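Local structure of 3-methylornithine synthase (Methanosarcina barkeri, 3T7V) at residues 109-114 with 139-144; 208-213 with 236-241. The protein catalyses the radical-based isomerisation of L-lysine to (3R)-3-methyl-D-ornithine, a step of pyrrolysine biosynthesis, using a [4Fe-4S] cluster and S-adenosylmethionine. All coordinates share one frame; numbering follows the deposited sequence.

Both interactions join neighbouring parallel strands of the same curled sheet, on opposite sides of the chain's centre, with nearest atoms about 9 Å apart. Both are largely buried, and both touch the bound 5-amino-D-isoleucine. Interaction 1 (109-114 with 139-144) runs from the turn before strand 143-146 into the paired strands; partly exposed leucines lie at the turn, and a carboxylate further along takes the ligand's amine. In interaction 2 (208-213 with 236-241) the strands run out into loops, where backbone groups bind the adenine of S-adenosylmethionine and the methionine contact to 5-amino-D-isoleucine is apolar. Charge thus meets the product in the first, and shape and backbone polarity the cofactor in the second.

Interaction 1: 109-114 with 139-144; sequences HMVDLT and LGLPIM. With MD0 (5-amino-D-isoleucine), chain D.
Asp112 and Met144 face each other across a parallel pair of strands, with the thioether laid against the carboxylate: Met144 SD is 3.5 Å from Asp112 OD2. The two side chains leave the same face of the sheet and cross obliquely; with CG anti to the backbone N in both (chi1 178° and 167°), Met144 CG lies beside the carboxylate. This is the close-packed, buried part. Met110 adds to it, its SD 3.9 Å from Met144 CB, and Phe165 and Ala167 of the next strand, 163-167, close on Met144. The buried Pro142 ring rests on a carbonyl, its CD 3.2 Å from His109 O, an oxygen that accepts its hydrogen bond from Gln341 NE2. The Asp112 carboxylate is gripped at both oxygens. OD2 accepts a hydrogen bond from NE of 5-amino-D-isoleucine (2.9 Å); OD1 is bonded to Ser146 OG and more weakly to Thr114 OG1, contacts that would hold the carboxylate's rotation. The negative charge of the carboxylate probably steadies the ligand's amine. These are adjacent strands of the TIM-barrel-like radical SAM core, with ligand-binding side chains such as Asp112 and Ser146 toward the C-terminal ends. Three backbone bonds set the register: Val111 N to Pro142 O, Met144 N to Val111 O, and Leu113 N to Met144 O at 2.8 Å. Val111 and Ile143 lie on the other face; Leu113 CD1 reaches Ile143 CG2 at 3.7 Å, and both residues touch Val135 of helix 126-139. The solvent side lies where that helix ends and the chain turns through Gly140, with its positive phi. Here the partly exposed Leu139 and Leu141 reach Val111 by single methyls: Leu139 CD1 lies 3.8 Å from Val111 CG1, and Leu141 CD1 approaches the same methyl at 4.0 Å.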
ATOM      1  N   HIS A 109       2.096  12.911   6.652  1.00 12.02           N
ATOM      2  CA  HIS A 109       1.205  12.426   7.718  1.00 12.91           C
ATOM      3  C   HIS A 109       1.643  11.151   8.374  1.00 12.30           C
ATOM      4  O   HIS A 109       1.299  10.912   9.537  1.00 13.77           O
ATOM      5  CB  HIS A 109      -0.241  12.206   7.182  1.00 14.03           C
ATOM      6  CG  HIS A 109      -0.821  13.443   6.603  1.00 15.61           C
ATOM      7  ND1 HIS A 109      -0.712  13.727   5.272  1.00 15.85           N
ATOM      8  CD2 HIS A 109      -1.471  14.502   7.187  1.00 18.55           C
ATOM      9  CE1 HIS A 109      -1.240  14.941   5.034  1.00 19.12           C
ATOM     10  NE2 HIS A 109      -1.714  15.413   6.204  1.00 19.34           N
ATOM     11  N   MET A 110       2.504  10.379   7.700  1.00 11.61           N
ATOM     12  CA  MET A 110       2.893   9.071   8.195  1.00 11.54           C
ATOM     13  C   MET A 110       4.162   8.705   7.460  1.00 11.15           C
ATOM     14  O   MET A 110       4.428   9.224   6.329  1.00 12.62           O
ATOM     15  CB  MET A 110       1.785   8.054   7.893  1.00 12.44           C
ATOM     16  CG  MET A 110       2.138   6.624   8.484  1.00 14.45           C
ATOM     17  SD  MET A 110       0.656   5.608   8.753  1.00 18.00           S
ATOM     18  CE  MET A 110       0.090   5.510   7.078  1.00 21.26           C
ATOM     19  N   VAL A 111       4.980   7.839   8.063  1.00 12.52           N
ATOM     20  CA  VAL A 111       6.141   7.223   7.372  1.00 12.64           C
ATOM     21  C   VAL A 111       5.974   5.717   7.404  1.00 11.97           C
ATOM     22  O   VAL A 111       5.552   5.182   8.439  1.00 13.69           O
ATOM     23  CB  VAL A 111       7.462   7.659   8.017  1.00 15.76           C
ATOM     24  CG1 VAL A 111       7.679   9.130   7.883  1.00 21.25           C
ATOM     25  CG2 VAL A 111       7.578   7.245   9.474  1.00 18.57           C
ATOM     26  N   ASP A 112       6.230   5.077   6.273  1.00 12.91           N
ATOM     27  CA  ASP A 112       6.191   3.577   6.161  1.00 12.22           C
ATOM     28  C   ASP A 112       7.556   2.949   6.177  1.00 13.46           C
ATOM     29  O   ASP A 112       8.331   3.225   5.224  1.00 16.62           O
ATOM     30  CB  ASP A 112       5.376   3.211   4.912  1.00 14.25           C
ATOM     31  CG  ASP A 112       5.285   1.756   4.626  1.00 17.72           C
ATOM     32  OD1 ASP A 112       5.756   0.880   5.407  1.00 20.02           O
ATOM     33  OD2 ASP A 112       4.678   1.405   3.550  1.00 19.74           O
ATOM     34  N   LEU A 113       7.919   2.310   7.273  1.00 11.70           N
ATOM     35  CA  LEU A 113       9.277   1.688   7.413  1.00 11.48           C
ATOM     36  C   LEU A 113       9.093   0.240   6.907  1.00 10.80           C
ATOM     37  O   LEU A 113       8.362  -0.565   7.511  1.00 12.56           O
ATOM     38  CB  LEU A 113       9.684   1.632   8.903  1.00 13.27           C
ATOM     39  CG  LEU A 113       9.784   2.988   9.575  1.00 13.64           C
ATOM     40  CD1 LEU A 113      10.065   2.754  11.044  1.00 15.34           C
ATOM     41  CD2 LEU A 113      10.830   3.808   8.844  1.00 18.19           C
ATOM     42  N   THR A 114       9.696  -0.048   5.757  1.00 10.52           N
ATOM     43  CA  THR A 114       9.507  -1.313   5.073  1.00 10.29           C
ATOM     44  C   THR A 114      10.822  -2.046   4.925  1.00 10.73           C
ATOM     45  O   THR A 114      11.890  -1.447   4.677  1.00 11.31           O
ATOM     46  CB  THR A 114       8.921  -1.028   3.665  1.00 11.44           C
ATOM     47  OG1 THR A 114       7.582  -0.546   3.824  1.00 14.47           O
ATOM     48  CG2 THR A 114       8.810  -2.335   2.789  1.00 13.41           C
ATOM     49  N   LEU A 139      11.125  11.478  14.634  1.00 15.06           N
ATOM     50  CA  LEU A 139      10.067  12.139  13.848  1.00 14.98           C
ATOM     51  C   LEU A 139       8.778  12.464  14.570  1.00 15.76           C
ATOM     52  O   LEU A 139       8.055  13.380  14.196  1.00 15.61           O
ATOM     53  CB  LEU A 139       9.682  11.207  12.643  1.00 17.84           C
ATOM     54  CG  LEU A 139      10.805  10.934  11.658  1.00 17.48           C
ATOM     55  CD1 LEU A 139      10.284   9.968  10.553  1.00 19.25           C
ATOM     56  CD2 LEU A 139      11.274  12.248  11.081  1.00 20.24           C
ATOM     57  N   GLY A 140       8.441  11.672  15.561  1.00 15.20           N
ATOM     58  CA  GLY A 140       7.167  11.875  16.256  1.00 16.91           C
ATOM     59  C   GLY A 140       5.886  11.570  15.462  1.00 18.20           C
ATOM     60  O   GLY A 140       4.815  11.699  15.985  1.00 24.14           O
ATOM     61  N   LEU A 141       6.020  11.160  14.223  1.00 16.79           N
ATOM     62  CA  LEU A 141       4.895  10.995  13.293  1.00 15.53           C
ATOM     63  C   LEU A 141       4.353   9.624  13.460  1.00 13.42           C
ATOM     64  O   LEU A 141       5.009   8.673  13.966  1.00 14.59           O
ATOM     65  CB  LEU A 141       5.430  11.032  11.802  1.00 17.95           C
ATOM     66  CG  LEU A 141       5.796  12.451  11.294  1.00 20.17           C
ATOM     67  CD1 LEU A 141       6.475  12.310   9.950  1.00 28.33           C
ATOM     68  CD2 LEU A 141       4.500  13.286  11.178  1.00 25.53           C
ATOM     69  N   PRO A 142       3.094   9.431  13.067  1.00 12.89           N
ATOM     70  CA  PRO A 142       2.596   8.049  12.887  1.00 12.81           C
ATOM     71  C   PRO A 142       3.489   7.204  12.031  1.00 11.86           C
ATOM     72  O   PRO A 142       4.064   7.705  11.031  1.00 12.96           O
ATOM     73  CB  PRO A 142       1.243   8.260  12.176  1.00 14.52           C
ATOM     74  CG  PRO A 142       0.859   9.692  12.616  1.00 14.28           C
ATOM     75  CD  PRO A 142       2.160  10.439  12.598  1.00 14.25           C
ATOM     76  N   ILE A 143       3.695   5.995  12.468  1.00 10.92           N
ATOM     77  CA  ILE A 143       4.584   5.052  11.760  1.00 11.06           C
ATOM     78  C   ILE A 143       3.806   3.858  11.285  1.00 10.82           C
ATOM     79  O   ILE A 143       3.067   3.205  12.062  1.00 13.04           O
ATOM     80  CB  ILE A 143       5.718   4.524  12.696  1.00 12.36           C
ATOM     81  CG1 ILE A 143       6.673   5.641  13.015  1.00 14.80           C
ATOM     82  CG2 ILE A 143       6.516   3.359  12.032  1.00 14.60           C
ATOM     83  CD1 ILE A 143       7.773   5.176  13.971  1.00 17.91           C
ATOM     84  N   MET A 144       3.940   3.565   9.996  1.00 10.84           N
ATOM     85  CA  MET A 144       3.453   2.303   9.425  1.00 11.07           C
ATOM     86  C   MET A 144       4.679   1.402   9.355  1.00 11.74           C
ATOM     87  O   MET A 144       5.765   1.863   8.981  1.00 11.85           O
ATOM     88  CB  MET A 144       2.924   2.545   8.003  1.00 11.89           C
ATOM     89  CG  MET A 144       2.691   1.236   7.237  1.00 14.36           C
ATOM     90  SD  MET A 144       1.894   1.693   5.629  1.00 16.84           S
ATOM     91  CE  MET A 144       0.259   1.679   6.178  1.00 16.60           C
TER
HETATM   92  C   MD0 D 993       3.884   1.695  -1.833  1.00 18.66           C
HETATM   93  N   MD0 D 993       6.159   1.244  -2.551  1.00 18.47           N
HETATM   94  O   MD0 D 993       3.160   2.271  -0.996  1.00 18.89           O
HETATM   95  CA  MD0 D 993       5.239   1.219  -1.419  1.00 15.61           C
HETATM   96  CB  MD0 D 993       5.154  -0.222  -0.829  1.00 15.20           C
HETATM   97  CD  MD0 D 993       4.565  -1.338   1.428  1.00 16.16           C
HETATM   98  NE  MD0 D 993       3.780  -1.159   2.643  1.00 17.91           N
HETATM   99  CG  MD0 D 993       4.330  -0.158   0.490  1.00 15.00           C
HETATM  100  CG2 MD0 D 993       4.523  -1.263  -1.789  1.00 17.28           C
HETATM  101  OXT MD0 D 993       3.537   1.494  -3.003  1.00 20.00           O

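Interaction 2: 208-213 with 236-241; sequences ILTGVG and VMTFLP. With SAM (S-adenosylmethionine), chain C; MD0 (5-amino-D-isoleucine), chain D.
Phe239 N gives its hydrogen to Thr210 O at 2.8 Å, the carbonyl pointing almost straight at it (C=O...N 172°). Two further bonds, Thr210 N to Met237 O and Met237 N to Ile208 O, continue the ladder between strands 203-210 and 233-238, the parallel pair of a beta-alpha-beta unit in the radical SAM barrel. One residue further on, Leu240 pairs with the adenine of S-adenosylmethionine by backbone alone: its N donates to N1 at 3.1 Å with a nearly linear N-H...N (177°), and its O accepts from N6. A water donates to both Gly211 O and Phe239 O, bridging the loops beyond the strands. Outward from these bonds, the Phe239 side chain has CG anti to the backbone N (chi1 173°). Val212 CG2 makes a CH-pi contact over one face of its ring, 4.0 Å from the centroid, and Pro241 N is on the opposite one; Gly211 O sits at the edge, in plane, with adenine N6 by the CD1-CE1 rim. An alanine in place of Phe239 would probably open a gap beside the adenine amino group and leave Val212 CG2 without its ring. On the sheet face shared by Leu209 and Met237, Leu209 CD2 lies 3.6 Å from N3 of the adenine, and Met237 CE touches CG2 of 5-amino-D-isoleucine at 3.7 Å.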
ATOM      1  N   ILE A 208      -4.368  -6.224  -2.226  1.00 13.26           N
ATOM      2  CA  ILE A 208      -4.375  -7.245  -3.295  1.00 14.54           C
ATOM      3  C   ILE A 208      -3.606  -6.839  -4.513  1.00 14.19           C
ATOM      4  O   ILE A 208      -3.331  -5.635  -4.735  1.00 15.88           O
ATOM      5  CB  ILE A 208      -5.805  -7.654  -3.543  1.00 18.31           C
ATOM      6  CG1 ILE A 208      -6.526  -6.487  -4.140  1.00 17.34           C
ATOM      7  CG2 ILE A 208      -6.362  -8.359  -2.257  1.00 19.21           C
ATOM      8  CD1 ILE A 208      -8.052  -6.803  -4.443  1.00 24.40           C
ATOM      9  N   LEU A 209      -3.105  -7.826  -5.250  1.00 14.19           N
ATOM     10  CA  LEU A 209      -2.432  -7.604  -6.491  1.00 14.05           C
ATOM     11  C   LEU A 209      -3.370  -7.875  -7.623  1.00 16.69           C
ATOM     12  O   LEU A 209      -4.152  -8.830  -7.577  1.00 22.82           O
ATOM     13  CB  LEU A 209      -1.284  -8.557  -6.576  1.00 19.94           C
ATOM     14  CG  LEU A 209       0.007  -8.256  -6.047  1.00 22.07           C
ATOM     15  CD1 LEU A 209       1.008  -9.388  -6.448  1.00 24.08           C
ATOM     16  CD2 LEU A 209       0.579  -7.000  -6.683  1.00 23.98           C
ATOM     17  N   THR A 210      -3.330  -7.031  -8.661  1.00 14.28           N
ATOM     18  CA  THR A 210      -4.093  -7.296  -9.878  1.00 14.01           C
ATOM     19  C   THR A 210      -3.146  -7.404 -11.016  1.00 15.03           C
ATOM     20  O   THR A 210      -2.035  -6.949 -10.924  1.00 17.34           O
ATOM     21  CB  THR A 210      -5.225  -6.252 -10.121  1.00 15.21           C
ATOM     22  OG1 THR A 210      -6.064  -6.772 -11.168  1.00 16.38           O
ATOM     23  CG2 THR A 210      -4.729  -4.911 -10.542  1.00 16.69           C
ATOM     24  N   GLY A 211      -3.586  -8.031 -12.106  1.00 15.11           N
ATOM     25  CA  GLY A 211      -2.698  -8.229 -13.249  1.00 16.78           C
ATOM     26  C   GLY A 211      -1.796  -9.410 -13.096  1.00 17.49           C
ATOM     27  O   GLY A 211      -0.760  -9.483 -13.757  1.00 19.29           O
ATOM     28  N   VAL A 212      -2.155 -10.325 -12.179  1.00 17.06           N
ATOM     29  CA  VAL A 212      -1.241 -11.399 -11.807  1.00 19.60           C
ATOM     30  C   VAL A 212      -1.939 -12.739 -12.052  1.00 20.86           C
ATOM     31  O   VAL A 212      -1.585 -13.752 -11.446  1.00 27.39           O
ATOM     32  CB  VAL A 212      -0.747 -11.186 -10.311  1.00 23.61           C
ATOM     33  CG1 VAL A 212      -1.917 -11.514  -9.349  1.00 24.01           C
ATOM     34  CG2 VAL A 212       0.661 -11.784 -10.041  1.00 27.70           C
ATOM     35  N   GLY A 213      -2.960 -12.739 -12.911  1.00 18.24           N
ATOM     36  CA  GLY A 213      -3.667 -13.966 -13.323  1.00 21.24           C
ATOM     37  C   GLY A 213      -4.984 -14.100 -12.571  1.00 23.38           C
ATOM     38  O   GLY A 213      -5.648 -15.150 -12.674  1.00 25.21           O
ATOM     39  N   VAL A 236      -4.969  -1.788  -3.789  1.00 13.75           N
ATOM     40  CA  VAL A 236      -4.710  -2.691  -4.931  1.00 13.01           C
ATOM     41  C   VAL A 236      -3.482  -2.160  -5.650  1.00 13.75           C
ATOM     42  O   VAL A 236      -3.327  -0.933  -5.808  1.00 15.85           O
ATOM     43  CB  VAL A 236      -5.971  -2.827  -5.820  1.00 14.04           C
ATOM     44  CG1 VAL A 236      -6.453  -1.400  -6.175  1.00 16.68           C
ATOM     45  CG2 VAL A 236      -5.641  -3.627  -7.068  1.00 16.31           C
ATOM     46  N   MET A 237      -2.589  -3.055  -6.037  1.00 13.40           N
ATOM     47  CA  MET A 237      -1.456  -2.699  -6.893  1.00 15.12           C
ATOM     48  C   MET A 237      -1.464  -3.460  -8.182  1.00 14.90           C
ATOM     49  O   MET A 237      -1.748  -4.688  -8.161  1.00 15.98           O
ATOM     50  CB  MET A 237      -0.164  -2.984  -6.136  1.00 19.17           C
ATOM     51  CG  MET A 237      -0.152  -2.222  -4.817  1.00 22.76           C
ATOM     52  SD  MET A 237       1.413  -2.381  -4.019  1.00 28.16           S
ATOM     53  CE  MET A 237       2.769  -1.678  -5.053  1.00 24.49           C
ATOM     54  N   THR A 238      -1.163  -2.763  -9.274  1.00 15.39           N
ATOM     55  CA  THR A 238      -0.903  -3.496 -10.528  1.00 17.03           C
ATOM     56  C   THR A 238       0.402  -4.277 -10.446  1.00 14.90           C
ATOM     57  O   THR A 238       1.453  -3.668 -10.078  1.00 14.74           O
ATOM     58  CB  THR A 238      -0.697  -2.460 -11.684  1.00 19.42           C
ATOM     59  OG1 THR A 238      -1.889  -1.624 -11.711  1.00 22.82           O
ATOM     60  CG2 THR A 238      -0.474  -3.159 -13.028  1.00 23.80           C
ATOM     61  N   PHE A 239       0.389  -5.565 -10.795  1.00 14.73           N
ATOM     62  CA  PHE A 239       1.639  -6.336 -10.862  1.00 13.48           C
ATOM     63  C   PHE A 239       2.492  -5.829 -12.009  1.00 13.96           C
ATOM     64  O   PHE A 239       2.083  -5.810 -13.172  1.00 17.29           O
ATOM     65  CB  PHE A 239       1.253  -7.805 -11.057  1.00 15.30           C
ATOM     66  CG  PHE A 239       2.416  -8.700 -11.314  1.00 14.78           C
ATOM     67  CD1 PHE A 239       3.595  -8.612 -10.549  1.00 14.11           C
ATOM     68  CD2 PHE A 239       2.375  -9.538 -12.392  1.00 17.80           C
ATOM     69  CE1 PHE A 239       4.674  -9.438 -10.850  1.00 16.34           C
ATOM     70  CE2 PHE A 239       3.480 -10.340 -12.683  1.00 18.77           C
ATOM     71  CZ  PHE A 239       4.605 -10.291 -11.878  1.00 18.24           C
ATOM     72  N   LEU A 240       3.724  -5.466 -11.647  1.00 13.53           N
ATOM     73  CA  LEU A 240       4.726  -5.110 -12.722  1.00 14.24           C
ATOM     74  C   LEU A 240       5.704  -6.267 -12.723  1.00 14.95           C
ATOM     75  O   LEU A 240       6.467  -6.443 -11.740  1.00 14.14           O
ATOM     76  CB  LEU A 240       5.456  -3.849 -12.247  1.00 15.31           C
ATOM     77  CG  LEU A 240       4.615  -2.549 -12.192  1.00 19.39           C
ATOM     78  CD1 LEU A 240       5.496  -1.263 -12.075  1.00 21.48           C
ATOM     79  CD2 LEU A 240       3.601  -2.392 -13.342  1.00 25.49           C
ATOM     80  N   PRO A 241       5.796  -7.043 -13.788  1.00 15.64           N
ATOM     81  CA  PRO A 241       6.747  -8.229 -13.806  1.00 15.88           C
ATOM     82  C   PRO A 241       8.186  -7.701 -13.698  1.00 17.11           C
ATOM     83  O   PRO A 241       8.552  -6.606 -14.232  1.00 18.37           O
ATOM     84  CB  PRO A 241       6.520  -8.847 -15.231  1.00 17.71           C
ATOM     85  CG  PRO A 241       5.071  -8.491 -15.458  1.00 19.94           C
ATOM     86  CD  PRO A 241       4.921  -7.016 -14.985  1.00 17.91           C
TER
HETATM   87  N   SAM C 992       8.479  -8.021   2.753  1.00 18.22           N
HETATM   88  CA  SAM C 992       7.310  -7.569   3.347  1.00 16.65           C
HETATM   89  C   SAM C 992       6.072  -8.180   2.827  1.00 15.13           C
HETATM   90  O   SAM C 992       6.124  -8.967   1.859  1.00 15.50           O
HETATM   91  OXT SAM C 992       4.996  -7.960   3.486  1.00 14.39           O
HETATM   92  CB  SAM C 992       6.956  -6.322   2.931  1.00 20.95           C
HETATM   93  CG  SAM C 992       7.087  -5.886   1.529  0.50 25.16           C
HETATM   94  SD  SAM C 992       5.511  -5.216   0.847  0.50 28.46           S
HETATM   95  CE  SAM C 992       5.964  -3.529   0.545  0.50 34.42           C
HETATM   96  C5' SAM C 992       5.546  -5.877  -0.805  0.50 26.78           C
HETATM   97  C4' SAM C 992       4.325  -5.982  -1.342  1.00 22.74           C
HETATM   98  O4' SAM C 992       4.821  -5.040  -2.487  1.00 19.41           O
HETATM   99  C3' SAM C 992       3.893  -7.193  -1.675  1.00 22.35           C
HETATM  100  O3' SAM C 992       2.928  -7.213  -0.613  1.00 18.65           O
HETATM  101  C2' SAM C 992       3.177  -6.662  -2.924  1.00 20.44           C
HETATM  102  O2' SAM C 992       1.763  -6.345  -2.706  1.00 21.87           O
HETATM  103  C1' SAM C 992       3.924  -5.456  -3.522  1.00 16.59           C
HETATM  104  N9  SAM C 992       4.822  -5.919  -4.643  1.00 14.80           N
HETATM  105  C8  SAM C 992       5.968  -6.665  -4.605  1.00 13.94           C
HETATM  106  N7  SAM C 992       6.394  -6.872  -5.843  1.00 13.08           N
HETATM  107  C5  SAM C 992       5.518  -6.240  -6.696  1.00 12.46           C
HETATM  108  C6  SAM C 992       5.425  -6.185  -8.095  1.00 12.45           C
HETATM  109  N6  SAM C 992       6.302  -6.785  -8.901  1.00 13.57           N
HETATM  110  N1  SAM C 992       4.452  -5.439  -8.640  1.00 13.50           N
HETATM  111  C2  SAM C 992       3.515  -4.813  -7.868  1.00 14.72           C
HETATM  112  N3  SAM C 992       3.507  -4.940  -6.519  1.00 14.37           N
HETATM  113  C4  SAM C 992       4.537  -5.642  -5.948  1.00 13.32           C
HETATM  114  C   MD0 D 993       3.884   1.695  -1.833  1.00 18.66           C
HETATM  115  N   MD0 D 993       6.159   1.244  -2.551  1.00 18.47           N
HETATM  116  O   MD0 D 993       3.160   2.271  -0.996  1.00 18.89           O
HETATM  117  CA  MD0 D 993       5.239   1.219  -1.419  1.00 15.61           C
HETATM  118  CB  MD0 D 993       5.154  -0.222  -0.829  1.00 15.20           C
HETATM  119  CD  MD0 D 993       4.565  -1.338   1.428  1.00 16.16           C
HETATM  120  NE  MD0 D 993       3.780  -1.159   2.643  1.00 17.91           N
HETATM  121  CG  MD0 D 993       4.330  -0.158   0.490  1.00 15.00           C
HETATM  122  CG2 MD0 D 993       4.523  -1.263  -1.789  1.00 17.28           C
HETATM  123  OXT MD0 D 993       3.537   1.494  -3.003  1.00 20.00           O
HETATM  124  O   HOH W   1       0.411  -7.187 -14.858  1.00 24.97           O